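Local coordinates for protein N-(5'-phosphoribosyl)anthranilate isomerase (Thermococcus kodakarensis, PDB 5LHF) that catalyses the isomerisation of N-(5-phospho-beta-D-ribosyl)anthranilate to 1-(2-carboxyphenylamino)-1-deoxy-D-ribulose 5-phosphate, the third step from chorismate to tryptophan, at residues F105-R109 / L135-V139. Sequence-based numbering, arbitrary orientation.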
loop_
_atom_site.group_PDB
_atom_site.type_symbol
_atom_site.label_atom_id
_atom_site.label_comp_id
_atom_site.label_asym_id
_atom_site.label_seq_id
_atom_site.Cartn_x
_atom_site.Cartn_y
_atom_site.Cartn_z
ATOM N N PHE A 105 -1.904 -6.758 -4.287
ATOM C CA PHE A 105 -2.674 -7.605 -5.189
ATOM C C PHE A 105 -3.792 -6.791 -5.821
ATOM O O PHE A 105 -4.518 -6.080 -5.119
ATOM C CB PHE A 105 -3.294 -8.805 -4.453
ATOM C CG PHE A 105 -2.291 -9.776 -3.910
ATOM C CD1 PHE A 105 -1.844 -10.838 -4.683
ATOM C CD2 PHE A 105 -1.790 -9.627 -2.627
ATOM C CE1 PHE A 105 -0.917 -11.735 -4.180
ATOM C CE2 PHE A 105 -0.866 -10.524 -2.119
ATOM C CZ PHE A 105 -0.431 -11.583 -2.899
ATOM N N MET A 106 -3.949 -6.912 -7.135
ATOM C CA MET A 106 -5.126 -6.351 -7.779
ATOM C C MET A 106 -6.346 -7.203 -7.441
ATOM O O MET A 106 -6.256 -8.428 -7.315
ATOM C CB MET A 106 -4.933 -6.279 -9.293
ATOM C CG MET A 106 -3.891 -5.269 -9.755
ATOM S SD MET A 106 -3.656 -5.277 -11.549
ATOM C CE MET A 106 -3.104 -6.965 -11.809
ATOM N N VAL A 107 -7.486 -6.548 -7.265
ATOM C CA VAL A 107 -8.721 -7.282 -6.995
ATOM C C VAL A 107 -9.308 -7.740 -8.327
ATOM O O VAL A 107 -9.733 -6.902 -9.136
ATOM C CB VAL A 107 -9.722 -6.427 -6.207
ATOM C CG1 VAL A 107 -10.961 -7.243 -5.899
ATOM C CG2 VAL A 107 -9.075 -5.891 -4.940
ATOM N N PRO A 108 -9.343 -9.044 -8.601
ATOM C CA PRO A 108 -9.821 -9.512 -9.907
ATOM C C PRO A 108 -11.297 -9.209 -10.116
ATOM O O PRO A 108 -12.084 -9.143 -9.169
ATOM C CB PRO A 108 -9.576 -11.028 -9.859
ATOM C CG PRO A 108 -8.635 -11.251 -8.711
ATOM C CD PRO A 108 -8.910 -10.153 -7.734
ATOM N N ARG A 109 -11.670 -9.037 -11.382
ATOM C CA ARG A 109 -13.058 -8.830 -11.781
ATOM C C ARG A 109 -13.442 -9.829 -12.864
ATOM O O ARG A 109 -13.962 -9.471 -13.922
ATOM C CB ARG A 109 -13.287 -7.401 -12.267
ATOM C CG ARG A 109 -13.293 -6.340 -11.160
ATOM C CD ARG A 109 -13.341 -4.947 -11.777
ATOM N NE ARG A 109 -13.328 -3.883 -10.783
ATOM C CZ ARG A 109 -13.512 -2.600 -11.075
ATOM N NH1 ARG A 109 -13.719 -2.234 -12.333
ATOM N NH2 ARG A 109 -13.495 -1.686 -10.111
ATOM N N LEU A 135 -4.592 -4.909 -0.676
ATOM C CA LEU A 135 -5.576 -5.148 -1.727
ATOM C C LEU A 135 -5.841 -3.824 -2.436
ATOM O O LEU A 135 -6.389 -2.889 -1.840
ATOM C CB LEU A 135 -6.870 -5.749 -1.161
ATOM C CG LEU A 135 -6.788 -7.136 -0.511
ATOM C CD1 LEU A 135 -8.174 -7.687 -0.137
ATOM C CD2 LEU A 135 -6.057 -8.107 -1.418
ATOM N N ASP A 136 -5.469 -3.750 -3.706
ATOM C CA ASP A 136 -5.586 -2.525 -4.494
ATOM C C ASP A 136 -6.890 -2.564 -5.292
ATOM O O ASP A 136 -6.982 -3.255 -6.309
ATOM C CB ASP A 136 -4.371 -2.388 -5.406
ATOM C CG ASP A 136 -4.294 -1.035 -6.071
ATOM O OD1 ASP A 136 -3.690 -0.953 -7.152
ATOM O OD2 ASP A 136 -4.840 -0.052 -5.522
ATOM N N THR A 137 -7.886 -1.798 -4.852
ATOM C CA THR A 137 -9.212 -1.794 -5.462
ATOM C C THR A 137 -9.280 -0.829 -6.649
ATOM O O THR A 137 -8.537 0.150 -6.727
ATOM C CB THR A 137 -10.274 -1.413 -4.433
ATOM O OG1 THR A 137 -10.036 -0.079 -3.974
ATOM C CG2 THR A 137 -10.225 -2.358 -3.247
ATOM N N GLY A 138 -10.209 -1.108 -7.567
ATOM C CA GLY A 138 -10.324 -0.381 -8.818
ATOM C C GLY A 138 -11.378 0.713 -8.798
ATOM O O GLY A 138 -11.872 1.125 -7.741
ATOM N N VAL A 139 -11.748 1.179 -9.998
ATOM C CA VAL A 139 -12.615 2.349 -10.140
ATOM C C VAL A 139 -13.930 2.002 -10.830
ATOM O O VAL A 139 -14.213 0.833 -11.103
ATOM C CB VAL A 139 -11.890 3.474 -10.901
ATOM C CG1 VAL A 139 -10.659 3.904 -10.129
ATOM C CG2 VAL A 139 -11.519 3.016 -12.332
HETATM O O HOH W 1 -7.736 -3.577 -8.869
#
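F105 and L135 pair in parallel, as do M106 and D136, where strands 100-106 and 132-136 run out at the C-terminal end of the TIM barrel. The backbone hydrogen bond from D136 N to F105 O is of normal length and nearly straight (2.9 Å, 174°). The next one, from V107 N to D136 O, has lengthened to 3.5 Å and is weak. A water reinforces this fraying end: it donates to D136 O at 2.7 Å and takes a weak share of the same V107 N-H.

Apolar contacts lie on the F105 and L135 side of the sheet, turned to the surrounding helices. L135 CD2 comes within 4.2 Å of F105 CB, while the phenyl ring leads off to L124 and I125 of helix 114-126. V107, just past its strand, turns its side chain toward 135-139. Its CG2, set anti to the carbonyl carbon, comes to 3.6 Å from D136 O and 4.1 Å from T137 CG2, and skirts L135 CB; the residue also rests on V149 of helix 143-156.

Beyond the strands the polar link is made by R109. Its side chain runs extended from CG to NE and brings NH2 to V139 O at 2.8 Å, with the oxygen almost in the guanidinium plane; NH1 adds a weak bond to the same oxygen. D146 forms a salt bridge with NH2 and also accepts a hydrogen bond from G138 N.

Carbonyl and carboxylate thus fix the guanidinium in position. Its hydrogen bonds to V139 O tie the loop after strand 100-106 to the one leading from strand 132-136 into helix 143-156, while the D146 carboxylate probably offsets its charge.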